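Local coordinates for glycosylation Associate Protein 3 (Streptococcus agalactiae serotype V, PDB 6OYC), which is probably a lectin-like member of the Gap123 complex, taking part in glycosylation and accessory Sec secretion, at residues 9-14 / 23-28; 30-35 / 129-134; 41-46 / 121-126. All blocks are in the same frame, centred on the assembly; numbering follows the deposited sequence.

Contact 1 of 3, residues 9-14 / 23-28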
loop_
_atom_site.group_PDB
_atom_site.type_symbol
_atom_site.label_atom_id
_atom_site.label_comp_id
_atom_site.label_asym_id
_atom_site.label_seq_id
_atom_site.Cartn_x
_atom_site.Cartn_y
_atom_site.Cartn_z
ATOM N N TRP C 9 1.042 -5.880 -10.127
ATOM C CA TRP C 9 1.275 -6.200 -11.535
ATOM C C TRP C 9 2.176 -5.134 -12.153
ATOM O O TRP C 9 1.805 -3.956 -12.222
ATOM C CB TRP C 9 -0.060 -6.305 -12.275
ATOM C CG TRP C 9 0.004 -6.633 -13.740
ATOM C CD1 TRP C 9 1.109 -6.610 -14.552
ATOM C CD2 TRP C 9 -1.089 -7.026 -14.575
ATOM N NE1 TRP C 9 0.764 -6.960 -15.829
ATOM C CE2 TRP C 9 -0.576 -7.229 -15.871
ATOM C CE3 TRP C 9 -2.455 -7.227 -14.353
ATOM C CZ2 TRP C 9 -1.376 -7.619 -16.943
ATOM C CZ3 TRP C 9 -3.249 -7.616 -15.423
ATOM C CH2 TRP C 9 -2.705 -7.802 -16.701
ATOM N N ASP C 10 3.360 -5.551 -12.595
ATOM C CA ASP C 10 4.305 -4.690 -13.291
ATOM C C ASP C 10 4.206 -4.881 -14.809
ATOM O O ASP C 10 3.875 -5.963 -15.296
ATOM C CB ASP C 10 5.715 -4.989 -12.804
ATOM C CG ASP C 10 6.624 -3.835 -12.978
ATOM O OD1 ASP C 10 7.165 -3.680 -14.090
ATOM O OD2 ASP C 10 6.788 -3.072 -12.008
ATOM N N ASP C 11 4.495 -3.822 -15.568
ATOM C CA ASP C 11 4.298 -3.905 -17.017
ATOM C C ASP C 11 5.480 -4.502 -17.765
ATOM O O ASP C 11 5.370 -4.711 -18.988
ATOM C CB ASP C 11 4.000 -2.530 -17.611
ATOM C CG ASP C 11 4.930 -1.475 -17.107
ATOM O OD1 ASP C 11 5.602 -1.736 -16.083
ATOM O OD2 ASP C 11 4.994 -0.400 -17.748
ATOM N N PHE C 12 6.579 -4.802 -17.077
ATOM C CA PHE C 12 7.762 -5.365 -17.717
ATOM C C PHE C 12 7.730 -6.898 -17.809
ATOM O O PHE C 12 7.352 -7.586 -16.854
ATOM C CB PHE C 12 9.010 -4.917 -16.955
ATOM C CG PHE C 12 10.214 -5.711 -17.285
ATOM C CD1 PHE C 12 10.804 -5.593 -18.528
ATOM C CD2 PHE C 12 10.733 -6.614 -16.370
ATOM C CE1 PHE C 12 11.895 -6.345 -18.844
ATOM C CE2 PHE C 12 11.834 -7.362 -16.679
ATOM C CZ PHE C 12 12.420 -7.234 -17.918
ATOM N N SER C 13 8.137 -7.420 -18.973
ATOM C CA SER C 13 8.372 -8.842 -19.243
ATOM C C SER C 13 9.260 -8.955 -20.478
ATOM O O SER C 13 9.136 -8.150 -21.406
ATOM C CB SER C 13 7.085 -9.638 -19.516
ATOM O OG SER C 13 6.003 -9.177 -18.739
ATOM N N ARG C 14 10.131 -9.970 -20.509
ATOM C CA ARG C 14 10.881 -10.231 -21.737
ATOM C C ARG C 14 9.932 -10.556 -22.883
ATOM O O ARG C 14 10.055 -10.009 -23.986
ATOM C CB ARG C 14 11.884 -11.374 -21.535
ATOM C CG ARG C 14 12.617 -11.764 -22.832
ATOM C CD ARG C 14 13.639 -12.868 -22.607
ATOM N NE ARG C 14 14.919 -12.560 -23.245
ATOM C CZ ARG C 14 15.786 -13.473 -23.676
ATOM N NH1 ARG C 14 15.515 -14.769 -23.556
ATOM N NH2 ARG C 14 16.923 -13.081 -24.235
ATOM N N LEU C 23 -4.186 -2.577 -22.057
ATOM C CA LEU C 23 -3.834 -2.491 -20.648
ATOM C C LEU C 23 -3.511 -1.057 -20.289
ATOM O O LEU C 23 -2.748 -0.386 -20.991
ATOM C CB LEU C 23 -2.654 -3.381 -20.285
ATOM C CG LEU C 23 -2.860 -4.884 -20.380
ATOM C CD1 LEU C 23 -1.494 -5.528 -20.388
ATOM C CD2 LEU C 23 -3.740 -5.424 -19.240
ATOM N N GLN C 24 -4.077 -0.592 -19.193
ATOM C CA GLN C 24 -3.770 0.730 -18.690
ATOM C C GLN C 24 -3.279 0.598 -17.259
ATOM O O GLN C 24 -3.937 -0.050 -16.435
ATOM C CB GLN C 24 -4.985 1.627 -18.779
ATOM C CG GLN C 24 -4.787 2.883 -17.988
ATOM C CD GLN C 24 -5.628 4.018 -18.482
ATOM O OE1 GLN C 24 -5.178 5.165 -18.486
ATOM N NE2 GLN C 24 -6.864 3.715 -18.904
ATOM N N PHE C 25 -2.122 1.208 -16.977
ATOM C CA PHE C 25 -1.502 1.175 -15.649
ATOM C C PHE C 25 -1.872 2.459 -14.929
ATOM O O PHE C 25 -1.217 3.491 -15.092
ATOM C CB PHE C 25 0.006 0.963 -15.747
ATOM C CG PHE C 25 0.353 -0.403 -16.231
ATOM C CD1 PHE C 25 0.246 -0.718 -17.585
ATOM C CD2 PHE C 25 0.684 -1.408 -15.334
ATOM C CE1 PHE C 25 0.510 -1.997 -18.045
ATOM C CE2 PHE C 25 0.953 -2.687 -15.784
ATOM C CZ PHE C 25 0.855 -2.989 -17.138
ATOM N N LEU C 26 -2.947 2.379 -14.150
ATOM C CA LEU C 26 -3.482 3.490 -13.373
ATOM C C LEU C 26 -2.962 3.372 -11.946
ATOM O O LEU C 26 -3.488 2.590 -11.144
ATOM C CB LEU C 26 -5.005 3.473 -13.395
ATOM C CG LEU C 26 -5.569 3.810 -14.768
ATOM C CD1 LEU C 26 -7.031 3.404 -14.876
ATOM C CD2 LEU C 26 -5.375 5.298 -15.069
ATOM N N GLY C 27 -1.944 4.165 -11.629
ATOM C CA GLY C 27 -1.350 4.139 -10.311
ATOM C C GLY C 27 -0.630 2.836 -10.065
ATOM O O GLY C 27 0.298 2.485 -10.795
ATOM N N LYS C 28 -1.064 2.090 -9.058
ATOM C CA LYS C 28 -0.544 0.750 -8.841
ATOM C C LYS C 28 -1.418 -0.325 -9.467
ATOM O O LYS C 28 -0.996 -1.480 -9.530
ATOM C CB LYS C 28 -0.381 0.493 -7.333
ATOM C CG LYS C 28 0.794 1.288 -6.731
ATOM C CD LYS C 28 1.096 0.929 -5.279
ATOM C CE LYS C 28 0.140 1.650 -4.324
ATOM N NZ LYS C 28 0.558 1.507 -2.898
HETATM O O HOH W 1 -1.176 -4.249 -9.675
#
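Phe25 turns the edge of its ring to a face of Trp9. Phe25 CE2 leads over that face and lies 4.1 Å from Trp9 CD1. The pair is T-shaped: the planes meet at 86°, and the centroid of the Trp9 five-membered ring lies 5.5 Å from that of the Phe25 ring. Trp9 CG is anti to its backbone N (chi1 -180°), on the side of its own carbonyl, and both the indole and Trp9 O meet the Phe25 ring. Farther along the indole, Trp9 CH2 meets Leu23 CD2 at 3.6 Å, and the two side chains cross at about a right angle. Asp11 covers one face of Phe25 with its methylene group. Asp11 CB is 3.2 Å from Phe25 CZ, a CH-pi contact shifted toward the rim. The loop following strand 4-7 is thereby laid against strand 22-26 of an antiparallel sheet. Trp9 is buried, while Asp11 is exposed. Tyr44 of strand 41-47 meets the indole from the side away from Phe25, and Val30 and Phe133 also pack on Trp9. One water bridges the backbones, accepting from Trp9 N at 2.8 Å and donating to Lys28 O at 2.8 Å. Beyond the aromatic pair the loop bends in an Asx turn, Phe12 N to Asp10 OD1.

Contact 2 of 3, residues 30-35 / 129-134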
loop_
_atom_site.group_PDB
_atom_site.type_symbol
_atom_site.label_atom_id
_atom_site.label_comp_id
_atom_site.label_asym_id
_atom_site.label_seq_id
_atom_site.Cartn_x
_atom_site.Cartn_y
_atom_site.Cartn_z
ATOM N N VAL C 30 -4.103 -2.076 -12.531
ATOM C CA VAL C 30 -4.072 -2.359 -13.962
ATOM C C VAL C 30 -5.501 -2.559 -14.459
ATOM O O VAL C 30 -6.239 -3.399 -13.927
ATOM C CB VAL C 30 -3.203 -3.589 -14.284
ATOM C CG1 VAL C 30 -3.053 -3.752 -15.781
ATOM C CG2 VAL C 30 -1.841 -3.457 -13.621
ATOM N N CYS C 31 -5.892 -1.784 -15.467
ATOM C CA CYS C 31 -7.184 -1.945 -16.132
ATOM C C CYS C 31 -7.009 -2.734 -17.434
ATOM O O CYS C 31 -6.204 -2.363 -18.299
ATOM C CB CYS C 31 -7.839 -0.591 -16.410
ATOM S SG CYS C 31 -9.436 -0.721 -17.317
ATOM N N PHE C 32 -7.771 -3.811 -17.567
ATOM C CA PHE C 32 -7.692 -4.733 -18.691
ATOM C C PHE C 32 -8.951 -4.602 -19.540
ATOM O O PHE C 32 -10.068 -4.579 -19.016
ATOM C CB PHE C 32 -7.526 -6.163 -18.164
ATOM C CG PHE C 32 -7.637 -7.248 -19.204
ATOM C CD1 PHE C 32 -8.844 -7.517 -19.850
ATOM C CD2 PHE C 32 -6.542 -8.058 -19.473
ATOM C CE1 PHE C 32 -8.939 -8.527 -20.788
ATOM C CE2 PHE C 32 -6.630 -9.074 -20.397
ATOM C CZ PHE C 32 -7.829 -9.313 -21.060
ATOM N N GLU C 33 -8.770 -4.546 -20.855
ATOM C CA GLU C 33 -9.897 -4.497 -21.778
ATOM C C GLU C 33 -9.547 -5.331 -23.001
ATOM O O GLU C 33 -8.667 -4.960 -23.785
ATOM C CB GLU C 33 -10.236 -3.059 -22.172
ATOM C CG GLU C 33 -11.392 -2.962 -23.157
ATOM C CD GLU C 33 -11.424 -1.631 -23.875
ATOM O OE1 GLU C 33 -10.549 -0.782 -23.591
ATOM O OE2 GLU C 33 -12.314 -1.434 -24.729
ATOM N N ASN C 34 -10.218 -6.469 -23.153
ATOM C CA ASN C 34 -10.077 -7.298 -24.346
ATOM C C ASN C 34 -11.444 -7.885 -24.654
ATOM O O ASN C 34 -11.836 -8.924 -24.104
ATOM C CB ASN C 34 -9.020 -8.384 -24.163
ATOM C CG ASN C 34 -8.638 -9.031 -25.461
ATOM O OD1 ASN C 34 -9.470 -9.164 -26.358
ATOM N ND2 ASN C 34 -7.378 -9.450 -25.577
ATOM N N PRO C 35 -12.208 -7.232 -25.536
ATOM C CA PRO C 35 -13.590 -7.672 -25.770
ATOM C C PRO C 35 -13.663 -9.029 -26.420
ATOM O O PRO C 35 -14.668 -9.730 -26.264
ATOM C CB PRO C 35 -14.164 -6.578 -26.685
ATOM C CG PRO C 35 -13.131 -5.466 -26.695
ATOM C CD PRO C 35 -11.825 -6.122 -26.423
ATOM N N SER C 129 -13.520 -10.194 -20.247
ATOM C CA SER C 129 -13.410 -9.072 -21.171
ATOM C C SER C 129 -12.910 -7.793 -20.514
ATOM O O SER C 129 -12.272 -6.971 -21.186
ATOM C CB SER C 129 -14.770 -8.800 -21.820
ATOM O OG SER C 129 -15.045 -9.782 -22.803
ATOM N N ASP C 130 -13.210 -7.591 -19.233
ATOM C CA ASP C 130 -12.837 -6.373 -18.532
ATOM C C ASP C 130 -12.612 -6.695 -17.067
ATOM O O ASP C 130 -13.453 -7.341 -16.437
ATOM C CB ASP C 130 -13.914 -5.284 -18.602
ATOM C CG ASP C 130 -14.333 -4.963 -19.998
ATOM O OD1 ASP C 130 -15.100 -5.759 -20.571
ATOM O OD2 ASP C 130 -13.936 -3.895 -20.516
ATOM N N PHE C 131 -11.496 -6.216 -16.528
ATOM C CA PHE C 131 -11.279 -6.237 -15.090
ATOM C C PHE C 131 -10.244 -5.182 -14.715
ATOM O O PHE C 131 -9.465 -4.720 -15.559
ATOM C CB PHE C 131 -10.848 -7.630 -14.612
ATOM C CG PHE C 131 -9.500 -8.076 -15.139
ATOM C CD1 PHE C 131 -8.329 -7.692 -14.504
ATOM C CD2 PHE C 131 -9.412 -8.893 -16.247
ATOM C CE1 PHE C 131 -7.100 -8.105 -14.979
ATOM C CE2 PHE C 131 -8.177 -9.315 -16.726
ATOM C CZ PHE C 131 -7.026 -8.920 -16.098
ATOM N N THR C 132 -10.241 -4.821 -13.424
ATOM C CA THR C 132 -9.212 -3.985 -12.814
ATOM C C THR C 132 -8.515 -4.801 -11.738
ATOM O O THR C 132 -9.144 -5.196 -10.753
ATOM C CB THR C 132 -9.791 -2.703 -12.201
ATOM O OG1 THR C 132 -10.351 -1.885 -13.233
ATOM C CG2 THR C 132 -8.691 -1.908 -11.486
ATOM N N PHE C 133 -7.223 -5.044 -11.921
ATOM C CA PHE C 133 -6.416 -5.762 -10.945
ATOM C C PHE C 133 -5.715 -4.764 -10.034
ATOM O O PHE C 133 -5.116 -3.792 -10.513
ATOM C CB PHE C 133 -5.387 -6.655 -11.636
ATOM C CG PHE C 133 -4.403 -7.286 -10.691
ATOM C CD1 PHE C 133 -4.729 -8.454 -10.007
ATOM C CD2 PHE C 133 -3.158 -6.705 -10.468
ATOM C CE1 PHE C 133 -3.823 -9.033 -9.127
ATOM C CE2 PHE C 133 -2.256 -7.275 -9.601
ATOM C CZ PHE C 133 -2.580 -8.442 -8.930
ATOM N N HIS C 134 -5.782 -5.008 -8.730
ATOM C CA HIS C 134 -5.118 -4.152 -7.747
ATOM C C HIS C 134 -3.856 -4.800 -7.202
ATOM O O HIS C 134 -2.769 -4.231 -7.328
ATOM C CB HIS C 134 -6.078 -3.801 -6.599
ATOM C CG HIS C 134 -7.297 -3.075 -7.058
ATOM N ND1 HIS C 134 -7.234 -1.839 -7.668
ATOM C CD2 HIS C 134 -8.606 -3.421 -7.039
ATOM C CE1 HIS C 134 -8.454 -1.448 -7.990
ATOM N NE2 HIS C 134 -9.305 -2.390 -7.623
#
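Phe32 sets its CB over the centre of the Phe131 ring. This is a CH-pi contact, with CB 3.5 Å from the Phe131 ring centroid. The Phe32 ring itself is slid off that centre. The two planes are only 18° apart, but the rings barely overlap. Between the side chains the closest approach is Phe32 CG to Phe131 CE2, 3.3 Å, with CE2 over one face of the Phe32 ring toward its rim. Phe131 CG stands between the backbone N and the carbonyl carbon (chi1 65°), which starts the ring off toward Phe32. At the edge of the Phe32 ring lies Ser129 O. The backbones hold this pair in place. Phe32 N donates to Phe131 O at 2.8 Å, and the return bond from Phe131 N to Phe32 O is weak. Val30 and Phe133 are bonded both ways. Just beyond the strands Asn34 N donates to Ser129 O at 2.9 Å, and Asn34 ND2 is hydrogen-bonded to Thr21 OG1. Cys31, Thr132, Glu33 and Asp130 point to the other face. There the side chains of Glu33 and Asp130 lie alongside each other, with Glu33 OE2 and Asp130 OD2 5.1 Å apart and not in contact. On the buried face Phe32, Phe131 and Phe133 pack against the sheet of strand 41-47, two layers as in a beta sandwich, consistent with the galactose-binding-like clan of this family.

Contact 3 of 3, residues 41-46 / 121-126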
loop_
_atom_site.group_PDB
_atom_site.type_symbol
_atom_site.label_atom_id
_atom_site.label_comp_id
_atom_site.label_asym_id
_atom_site.label_seq_id
_atom_site.Cartn_x
_atom_site.Cartn_y
_atom_site.Cartn_z
ATOM N N THR C 41 -5.012 -17.011 -21.008
ATOM C CA THR C 41 -3.790 -16.245 -21.165
ATOM C C THR C 41 -3.109 -16.126 -19.812
ATOM O O THR C 41 -3.761 -15.830 -18.800
ATOM C CB THR C 41 -4.075 -14.850 -21.721
ATOM O OG1 THR C 41 -5.021 -14.939 -22.795
ATOM C CG2 THR C 41 -2.773 -14.188 -22.213
ATOM N N ASN C 42 -1.808 -16.377 -19.794
ATOM C CA ASN C 42 -0.989 -16.063 -18.632
ATOM C C ASN C 42 -0.709 -14.570 -18.727
ATOM O O ASN C 42 0.104 -14.137 -19.542
ATOM C CB ASN C 42 0.285 -16.898 -18.632
ATOM C CG ASN C 42 1.023 -16.840 -17.310
ATOM O OD1 ASN C 42 1.070 -17.816 -16.562
ATOM N ND2 ASN C 42 1.610 -15.689 -17.018
ATOM N N LEU C 43 -1.425 -13.769 -17.926
ATOM C CA LEU C 43 -1.329 -12.315 -18.049
ATOM C C LEU C 43 -0.087 -11.768 -17.377
ATOM O O LEU C 43 0.436 -10.731 -17.803
ATOM C CB LEU C 43 -2.549 -11.631 -17.435
ATOM C CG LEU C 43 -3.921 -11.989 -17.993
ATOM C CD1 LEU C 43 -4.981 -11.713 -16.942
ATOM C CD2 LEU C 43 -4.209 -11.208 -19.283
ATOM N N TYR C 44 0.380 -12.438 -16.323
ATOM C CA TYR C 44 1.506 -11.939 -15.559
ATOM C C TYR C 44 1.975 -13.027 -14.608
ATOM O O TYR C 44 1.155 -13.767 -14.055
ATOM C CB TYR C 44 1.129 -10.663 -14.782
ATOM C CG TYR C 44 2.351 -10.011 -14.217
ATOM C CD1 TYR C 44 3.218 -9.299 -15.039
ATOM C CD2 TYR C 44 2.688 -10.164 -12.875
ATOM C CE1 TYR C 44 4.372 -8.735 -14.535
ATOM C CE2 TYR C 44 3.836 -9.586 -12.356
ATOM C CZ TYR C 44 4.674 -8.867 -13.192
ATOM O OH TYR C 44 5.828 -8.307 -12.699
ATOM N N THR C 45 3.288 -13.105 -14.404
ATOM C CA THR C 45 3.875 -14.079 -13.491
ATOM C C THR C 45 4.887 -13.397 -12.581
ATOM O O THR C 45 5.806 -12.721 -13.058
ATOM C CB THR C 45 4.542 -15.235 -14.253
ATOM O OG1 THR C 45 3.533 -16.012 -14.904
ATOM C CG2 THR C 45 5.297 -16.160 -13.286
ATOM N N TRP C 46 4.708 -13.587 -11.276
ATOM C CA TRP C 46 5.650 -13.208 -10.234
ATOM C C TRP C 46 6.535 -14.397 -9.868
ATOM O O TRP C 46 6.124 -15.554 -9.974
ATOM C CB TRP C 46 4.907 -12.745 -8.981
ATOM C CG TRP C 46 4.032 -11.549 -9.146
ATOM C CD1 TRP C 46 4.376 -10.252 -8.912
ATOM C CD2 TRP C 46 2.648 -11.537 -9.532
ATOM N NE1 TRP C 46 3.300 -9.426 -9.144
ATOM C CE2 TRP C 46 2.224 -10.189 -9.516
ATOM C CE3 TRP C 46 1.733 -12.528 -9.899
ATOM C CZ2 TRP C 46 0.922 -9.806 -9.857
ATOM C CZ3 TRP C 46 0.436 -12.148 -10.227
ATOM C CH2 TRP C 46 0.045 -10.799 -10.207
ATOM N N ILE C 121 3.764 -17.172 -9.070
ATOM C CA ILE C 121 2.329 -16.920 -9.008
ATOM C C ILE C 121 1.931 -16.253 -10.310
ATOM O O ILE C 121 2.585 -15.300 -10.738
ATOM C CB ILE C 121 1.944 -16.049 -7.797
ATOM C CG1 ILE C 121 2.368 -16.737 -6.494
ATOM C CG2 ILE C 121 0.472 -15.802 -7.805
ATOM C CD1 ILE C 121 2.221 -15.868 -5.237
ATOM N N SER C 122 0.876 -16.763 -10.946
ATOM C CA SER C 122 0.445 -16.292 -12.254
ATOM C C SER C 122 -1.009 -15.855 -12.212
ATOM O O SER C 122 -1.870 -16.576 -11.697
ATOM C CB SER C 122 0.619 -17.376 -13.317
ATOM O OG SER C 122 1.981 -17.590 -13.587
ATOM N N LEU C 123 -1.268 -14.667 -12.747
ATOM C CA LEU C 123 -2.620 -14.216 -13.038
ATOM C C LEU C 123 -3.050 -14.831 -14.361
ATOM O O LEU C 123 -2.338 -14.710 -15.366
ATOM C CB LEU C 123 -2.647 -12.695 -13.135
ATOM C CG LEU C 123 -3.844 -11.859 -12.716
ATOM C CD1 LEU C 123 -4.136 -12.075 -11.234
ATOM C CD2 LEU C 123 -3.546 -10.370 -13.005
ATOM N N ILE C 124 -4.194 -15.504 -14.370
ATOM C CA ILE C 124 -4.654 -16.199 -15.567
ATOM C C ILE C 124 -6.051 -15.712 -15.939
ATOM O O ILE C 124 -6.967 -15.729 -15.108
ATOM C CB ILE C 124 -4.621 -17.722 -15.381
ATOM C CG1 ILE C 124 -3.200 -18.156 -15.025
ATOM C CG2 ILE C 124 -5.077 -18.406 -16.649
ATOM C CD1 ILE C 124 -3.031 -19.632 -14.862
ATOM N N ASN C 125 -6.197 -15.272 -17.190
ATOM C CA ASN C 125 -7.472 -14.822 -17.739
ATOM C C ASN C 125 -8.201 -16.013 -18.346
ATOM O O ASN C 125 -7.648 -16.708 -19.210
ATOM C CB ASN C 125 -7.253 -13.739 -18.802
ATOM C CG ASN C 125 -8.562 -13.146 -19.319
ATOM O OD1 ASN C 125 -9.531 -13.016 -18.575
ATOM N ND2 ASN C 125 -8.588 -12.782 -20.596
ATOM N N ALA C 126 -9.437 -16.241 -17.899
ATOM C CA ALA C 126 -10.259 -17.330 -18.417
ATOM C C ALA C 126 -11.503 -16.800 -19.132
ATOM O O ALA C 126 -12.630 -17.035 -18.682
ATOM C CB ALA C 126 -10.655 -18.273 -17.277
#
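A beta bulge marks the antiparallel pairing of strands 41-47 and 118-125, where Leu43 and Tyr44 together face Leu123. Asn42 pairs with Ile124, and Tyr44 with Leu123, so the register slips by one residue. Leu43 has a helix-like psi of -30°. Its N still donates to Leu123 O at 2.9 Å, and Leu123 N donates to Tyr44 O. The extra residue turns the Leu43 side chain toward the partner strand, where Leu43 CD1 lies 3.6 Å from Asn125 CB. Asn125 OD1 accepts from Cys128 N. Strand 41-47 is an outermost strand of a four-stranded antiparallel sheet within this chain, and strand 118-125 passes the pairing on to strand 84-91. On the face with Asn42 and Thr45, three polar side chains form a small network. Thr45 OG1 and Ser122 OG are hydrogen-bonded at 2.6 Å. Asn42 CG is anti to the backbone N (chi1 -167°), which leads the amide toward Thr45. Asn42 ND2 donates to Thr45 OG1 at 2.9 Å, and Asn42 OD1 sits 3.1 Å from Ser122 OG. Thr45 OG1 thus has two partners, and it may compete with Asn42 OD1 for the Ser122 proton. Trp46 lies on the other face. The benzene side of its indole is edge-on to the opposite strand, with Trp46 CE3 3.0 Å from Ile121 O. That same oxygen also accepts from Trp46 N at 2.8 Å. Tyr44 CD2 sits over the centre of one indole face. Trp46 NE1 donates to Tyr8 O.

How the contacts relate
From the N terminus, contact 1 closes first: after a short loop, strand 22-26 comes back to 9-14. It is complete before the other two begin. Contact 2 then opens at strand 29-33, the next strand in the same sheet, and closes about 94 residues later at strand 130-140. Contact 3 is nested inside that long loop, since strands 41-47 and 118-125 both lie within it. Strand 22-26 of contact 1 and the strands of contact 2 are in one sheet; Gln24 O and Cys31 N are probably hydrogen-bonded. Contact 3 belongs to the second antiparallel sheet. The sheets meet where Leu123 packs on Phe133 and Asn125 on Phe32. Trp9 of contact 1 touches both sheets.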